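Local coordinates for protein pyruvate kinase 1 (Trypanosoma brucei brucei, PDB 4KCT) that catalyses the transfer of phosphate from phosphoenolpyruvate to ADP, giving pyruvate and ATP in glycolysis, and also has an intrinsic decarboxylase activity, at residues Y60-T63 with T64-N67; R425-T428 with C429-L432. One frame throughout, in Å; residues are numbered along the deposited sequence.

Contact 1 (Y60-T63 with T64-N67)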
ATOM      1  N   TYR A  60      23.244  51.055   1.753  1.00 25.33           N
ATOM      2  CA  TYR A  60      22.344  50.557   0.715  1.00 24.37           C
ATOM      3  C   TYR A  60      21.250  49.640   1.318  1.00 23.03           C
ATOM      4  O   TYR A  60      20.043  49.811   1.060  1.00 23.24           O
ATOM      5  CB  TYR A  60      23.143  49.814  -0.370  1.00 24.33           C
ATOM      6  CG  TYR A  60      22.287  49.340  -1.541  1.00 27.73           C
ATOM      7  CD1 TYR A  60      21.918  50.224  -2.557  1.00 26.23           C
ATOM      8  CD2 TYR A  60      21.752  48.038  -1.567  1.00 26.66           C
ATOM      9  CE1 TYR A  60      21.127  49.813  -3.615  1.00 25.00           C
ATOM     10  CE2 TYR A  60      20.911  47.630  -2.600  1.00 28.29           C
ATOM     11  CZ  TYR A  60      20.599  48.522  -3.618  1.00 27.57           C
ATOM     12  OH  TYR A  60      19.728  48.152  -4.613  1.00 27.03           O
ATOM     13  N   HIS A  61      21.670  48.700   2.151  1.00 21.93           N
ATOM     14  CA  HIS A  61      20.737  47.739   2.712  1.00 22.22           C
ATOM     15  C   HIS A  61      19.861  48.343   3.750  1.00 22.47           C
ATOM     16  O   HIS A  61      18.725  47.930   3.916  1.00 18.84           O
ATOM     17  CB  HIS A  61      21.476  46.532   3.264  1.00 23.00           C
ATOM     18  CG  HIS A  61      22.180  45.738   2.208  1.00 25.76           C
ATOM     19  ND1 HIS A  61      21.525  45.205   1.147  1.00 23.77           N
ATOM     20  CD2 HIS A  61      23.533  45.535   1.973  1.00 24.07           C
ATOM     21  CE1 HIS A  61      22.416  44.623   0.327  1.00 24.55           C
ATOM     22  NE2 HIS A  61      23.636  44.793   0.844  1.00 23.47           N
ATOM     23  N   GLN A  62      20.338  49.396   4.420  1.00 22.99           N
ATOM     24  CA  GLN A  62      19.473  50.130   5.334  1.00 22.09           C
ATOM     25  C   GLN A  62      18.278  50.730   4.587  1.00 23.03           C
ATOM     26  O   GLN A  62      17.155  50.744   5.101  1.00 24.70           O
ATOM     27  CB  GLN A  62      20.240  51.253   6.062  1.00 24.32           C
ATOM     28  CG  GLN A  62      19.367  51.990   7.087  1.00 26.18           C
ATOM     29  CD  GLN A  62      19.071  51.144   8.310  1.00 28.42           C
ATOM     30  OE1 GLN A  62      19.986  50.723   9.009  1.00 33.12           O
ATOM     31  NE2 GLN A  62      17.790  50.807   8.518  1.00 25.49           N
ATOM     32  N   THR A  63      18.539  51.294   3.413  1.00 22.04           N
ATOM     33  CA  THR A  63      17.467  51.819   2.554  1.00 23.97           C
ATOM     34  C   THR A  63      16.422  50.728   2.239  1.00 22.55           C
ATOM     35  O   THR A  63      15.209  50.973   2.298  1.00 22.47           O
ATOM     36  CB  THR A  63      18.047  52.435   1.257  1.00 26.17           C
ATOM     37  OG1 THR A  63      18.919  53.519   1.606  1.00 26.95           O
ATOM     38  CG2 THR A  63      16.947  52.971   0.344  1.00 26.17           C
ATOM     39  N   THR A  64      16.897  49.533   1.895  1.00 22.86           N
ATOM     40  CA  THR A  64      15.997  48.409   1.634  1.00 22.20           C
ATOM     41  C   THR A  64      15.142  48.101   2.856  1.00 19.88           C
ATOM     42  O   THR A  64      13.929  48.043   2.772  1.00 23.33           O
ATOM     43  CB  THR A  64      16.777  47.138   1.215  1.00 20.56           C
ATOM     44  OG1 THR A  64      17.543  47.419   0.029  1.00 23.22           O
ATOM     45  CG2 THR A  64      15.769  45.929   0.929  1.00 17.74           C
ATOM     46  N   ILE A  65      15.784  47.974   4.007  1.00 21.30           N
ATOM     47  CA  ILE A  65      15.072  47.730   5.239  1.00 20.86           C
ATOM     48  C   ILE A  65      14.001  48.795   5.488  1.00 23.51           C
ATOM     49  O   ILE A  65      12.801  48.464   5.702  1.00 22.06           O
ATOM     50  CB  ILE A  65      16.037  47.643   6.438  1.00 22.91           C
ATOM     51  CG1 ILE A  65      16.819  46.328   6.368  1.00 21.12           C
ATOM     52  CG2 ILE A  65      15.257  47.734   7.770  1.00 22.00           C
ATOM     53  CD1 ILE A  65      17.960  46.251   7.357  1.00 24.37           C
ATOM     54  N   ASN A  66      14.392  50.068   5.399  1.00 21.18           N
ATOM     55  CA  ASN A  66      13.442  51.145   5.664  1.00 22.12           C
ATOM     56  C   ASN A  66      12.302  51.146   4.665  1.00 23.83           C
ATOM     57  O   ASN A  66      11.131  51.388   5.028  1.00 23.02           O
ATOM     58  CB  ASN A  66      14.143  52.515   5.662  1.00 24.54           C
ATOM     59  CG  ASN A  66      15.129  52.662   6.807  1.00 26.99           C
ATOM     60  OD1 ASN A  66      15.138  51.861   7.741  1.00 28.02           O
ATOM     61  ND2 ASN A  66      16.014  53.635   6.696  1.00 28.12           N
ATOM     62  N   ASN A  67      12.639  50.948   3.397  1.00 21.86           N
ATOM     63  CA  ASN A  67      11.632  50.985   2.348  1.00 21.88           C
ATOM     64  C   ASN A  67      10.668  49.801   2.432  1.00 21.92           C
ATOM     65  O   ASN A  67       9.465  49.952   2.159  1.00 22.33           O
ATOM     66  CB  ASN A  67      12.280  51.089   0.947  1.00 21.28           C
ATOM     67  CG  ASN A  67      12.888  52.464   0.693  1.00 25.24           C
ATOM     68  OD1 ASN A  67      12.847  53.302   1.557  1.00 25.40           O
ATOM     69  ND2 ASN A  67      13.521  52.656  -0.462  1.00 24.03           N
TER
HETATM   70  O   HOH W   1      18.974  45.181  -0.168  1.00 21.14           O
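The side-chain amides of Gln62 and Asn66, one helical turn apart, meet with their planes 34° apart. Gln62 NE2 donates to Asn66 OD1 at 3.0 Å; the acceptor lies close to the plane of the glutamine amide, whereas the donor stands above the plane of the asparagine carbonyl, well off a lone pair, and the N-H...O angle is a bent 148°. The glutamine reaches there because CG starts anti to the backbone N (chi1 -177°) and the chain then folds back at chi2. Gln62 NE2 has a second, weak bond to Gln204 of helix 192-204. Toward the start of 60-67, Tyr60 CD2 sits over one face of the His61 ring, nearer its margin than its centre, and His61 CE1 in turn lies at the tyrosine edge; Phe53 also stacks with the histidine. In the plane of the imidazole, a water 2.9 Å from ND1 bridges to Thr64 OG1, 2.7 Å from the same water. His61 NE2 is hydrogen-bonded to His55 O, so with the water at ND1 both ring nitrogens are engaged, which should fix the ring's rotation; Thr64 OG1 also bonds Gln33 NE2. Residues 60-67 belong to helix 58-75, the crossover between strands 46-52 and 80-84 of the pyruvate kinase TIM barrel, a right-handed beta-alpha-beta unit of the fold. The Ile65 side chain packs on Met51 of strand 46-52 and on Phe200 of helix 192-204. Thr63 and Asn67 run alongside each other, with Thr63 CG2 3.5 Å from Asn67 ND2, the amide nitrogen that Gln33 O accepts from. Their backbones are joined by Asn67 N to Thr63 O at 2.8 Å.

Contact 2 (R425-T428 with C429-L432)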
ATOM      1  N   ARG A 425       3.247  38.019  18.530  1.00 21.31           N
ATOM      2  CA  ARG A 425       4.516  38.641  18.153  1.00 23.21           C
ATOM      3  C   ARG A 425       4.569  39.024  16.684  1.00 22.58           C
ATOM      4  O   ARG A 425       4.415  38.177  15.806  1.00 20.88           O
ATOM      5  CB  ARG A 425       5.687  37.721  18.470  1.00 24.15           C
ATOM      6  CG  ARG A 425       5.882  37.457  19.945  1.00 27.53           C
ATOM      7  CD  ARG A 425       7.061  36.530  20.181  1.00 30.11           C
ATOM      8  NE  ARG A 425       6.818  35.711  21.359  1.00 46.76           N
ATOM      9  CZ  ARG A 425       7.509  34.620  21.680  1.00 49.79           C
ATOM     10  NH1 ARG A 425       8.569  34.248  20.960  1.00 45.11           N
ATOM     11  NH2 ARG A 425       7.152  33.917  22.739  1.00 50.20           N
ATOM     12  N   LEU A 426       4.855  40.296  16.412  1.00 21.10           N
ATOM     13  CA  LEU A 426       5.019  40.741  15.029  1.00 22.52           C
ATOM     14  C   LEU A 426       6.151  40.012  14.312  1.00 20.84           C
ATOM     15  O   LEU A 426       6.052  39.707  13.129  1.00 19.07           O
ATOM     16  CB  LEU A 426       5.251  42.254  14.973  1.00 23.24           C
ATOM     17  CG  LEU A 426       4.013  43.095  15.339  1.00 24.57           C
ATOM     18  CD1 LEU A 426       4.416  44.546  15.634  1.00 28.38           C
ATOM     19  CD2 LEU A 426       3.001  43.035  14.200  1.00 24.52           C
ATOM     20  N   GLN A 427       7.231  39.719  15.022  1.00 18.90           N
ATOM     21  CA  GLN A 427       8.304  39.003  14.366  1.00 20.19           C
ATOM     22  C   GLN A 427       7.859  37.594  13.957  1.00 20.05           C
ATOM     23  O   GLN A 427       8.339  37.054  12.959  1.00 18.65           O
ATOM     24  CB  GLN A 427       9.535  38.915  15.237  1.00 20.85           C
ATOM     25  CG  GLN A 427      10.666  38.172  14.538  1.00 23.75           C
ATOM     26  CD  GLN A 427      12.038  38.604  15.019  1.00 28.75           C
ATOM     27  OE1 GLN A 427      12.463  38.221  16.089  1.00 32.59           O
ATOM     28  NE2 GLN A 427      12.752  39.366  14.193  1.00 34.51           N
ATOM     29  N   THR A 428       6.952  36.989  14.733  1.00 18.85           N
ATOM     30  CA  THR A 428       6.424  35.689  14.337  1.00 18.23           C
ATOM     31  C   THR A 428       5.605  35.745  13.056  1.00 19.51           C
ATOM     32  O   THR A 428       5.778  34.891  12.175  1.00 18.59           O
ATOM     33  CB  THR A 428       5.664  35.000  15.480  1.00 19.70           C
ATOM     34  OG1 THR A 428       6.607  34.670  16.515  1.00 19.93           O
ATOM     35  CG2 THR A 428       4.991  33.695  14.983  1.00 18.09           C
ATOM     36  N   CYS A 429       4.799  36.805  12.891  1.00 18.83           N
ATOM     37  CA  CYS A 429       4.108  37.053  11.608  1.00 19.80           C
ATOM     38  C   CYS A 429       5.095  37.086  10.458  1.00 20.51           C
ATOM     39  O   CYS A 429       4.855  36.493   9.406  1.00 19.42           O
ATOM     40  CB  CYS A 429       3.338  38.388  11.641  1.00 22.26           C
ATOM     41  SG  CYS A 429       2.044  38.479  12.882  1.00 28.03           S
ATOM     42  N   ARG A 430       6.224  37.769  10.664  1.00 17.40           N
ATOM     43  CA  ARG A 430       7.173  37.949   9.579  1.00 17.70           C
ATOM     44  C   ARG A 430       7.896  36.641   9.293  1.00 17.62           C
ATOM     45  O   ARG A 430       8.198  36.310   8.119  1.00 16.91           O
ATOM     46  CB  ARG A 430       8.173  39.059   9.919  1.00 16.06           C
ATOM     47  CG  ARG A 430       7.538  40.447   9.942  1.00 17.52           C
ATOM     48  CD  ARG A 430       8.593  41.552  10.058  1.00 18.60           C
ATOM     49  NE  ARG A 430       9.306  41.509  11.344  1.00 17.67           N
ATOM     50  CZ  ARG A 430       8.920  42.158  12.434  1.00 19.86           C
ATOM     51  NH1 ARG A 430       7.775  42.838  12.441  1.00 20.23           N
ATOM     52  NH2 ARG A 430       9.701  42.179  13.507  1.00 19.90           N
ATOM     53  N   GLN A 431       8.217  35.910  10.349  1.00 15.91           N
ATOM     54  CA  GLN A 431       8.996  34.680  10.184  1.00 16.75           C
ATOM     55  C   GLN A 431       8.170  33.551   9.551  1.00 17.37           C
ATOM     56  O   GLN A 431       8.711  32.691   8.880  1.00 18.13           O
ATOM     57  CB  GLN A 431       9.590  34.239  11.532  1.00 17.14           C
ATOM     58  CG  GLN A 431      10.821  35.076  11.894  1.00 17.51           C
ATOM     59  CD  GLN A 431      11.341  34.783  13.271  1.00 19.23           C
ATOM     60  OE1 GLN A 431      10.675  34.125  14.058  1.00 18.88           O
ATOM     61  NE2 GLN A 431      12.557  35.228  13.555  1.00 16.21           N
ATOM     62  N   LEU A 432       6.864  33.574   9.766  1.00 15.15           N
ATOM     63  CA  LEU A 432       6.006  32.511   9.272  1.00 17.17           C
ATOM     64  C   LEU A 432       5.792  32.628   7.761  1.00 17.85           C
ATOM     65  O   LEU A 432       5.257  31.723   7.130  1.00 15.94           O
ATOM     66  CB  LEU A 432       4.677  32.491  10.043  1.00 16.15           C
ATOM     67  CG  LEU A 432       4.777  31.788  11.428  1.00 17.69           C
ATOM     68  CD1 LEU A 432       3.466  31.970  12.185  1.00 15.57           C
ATOM     69  CD2 LEU A 432       5.061  30.282  11.233  1.00 15.01           C
TER
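A local contact between successive turns of one short helix, 426-431, joins Arg425-Thr428 to Cys429-Leu432; the helix links the parallel strands 419-423 and 438-442 in a beta-alpha-beta unit of the pyruvate kinase alpha/beta domain. Arg425 is the N-cap residue, and its carbonyl O accepts from Cys429 N at 3.2 Å, the first of four i to i+4 backbone bonds that end with Leu432 N to Thr428 O. Two sides of the helix are dressed differently. On the polar side, the amides of Gln427 and Gln431 stack with planes only 5° apart; Gln431 NE2 comes within 3.6 Å of Gln427 CG, so the overlap reaches the aliphatic part of the partner as well as its amide. Gln431 NE2 is held by the backbone oxygens of Asp233 and Asp207, while Gln427 NE2 reaches the carboxylate of Asp207. Outside the two segments, Asp207 OD1 also forms a salt bridge with Arg430 NE, tying this face to the loop ahead of barrel strand 208-211. On the inner side, Thr428 and Leu432 extend together in one direction: Thr428 CG2 meets Leu432 CD1 at 3.6 Å, and Leu432 packs against Cys421 and Val438 of the sheet and against helix 405-412. Thr428 OG1, set beside its own backbone N (chi1 -67°), is bonded to Asn402 O. Arg430 bends at chi3 (-66°), which folds its guanidinium back along the helix so that one face lies over the preceding turn. Leu426 O is 3.6 Å above that plane and Gln427 CA 3.5 Å, both nearer the margin of the group than its centre, while Arg430 NH1 lies 3.6 Å from Leu426 CB.

In the fold
Contacts 1 and 2 both lie on the helix of a beta-alpha-beta unit, but in different domains: 60-67 in the barrel, 425-432 in the alpha/beta domain. Their centres are about 19 Å apart and their nearest atoms about 9 Å, without touching. Each lies nearer a different site. The His61 side chain is about 9 Å from the potassium ion bound by Asn52, Ser54, Asp84 and Thr85, and about 13 Å from pyruvate; the Arg425 side chain is about 6 Å from the bound fructose 2,6-bisphosphate. Contact 2 meets the barrel domain through Asp207, Asp233 and His78.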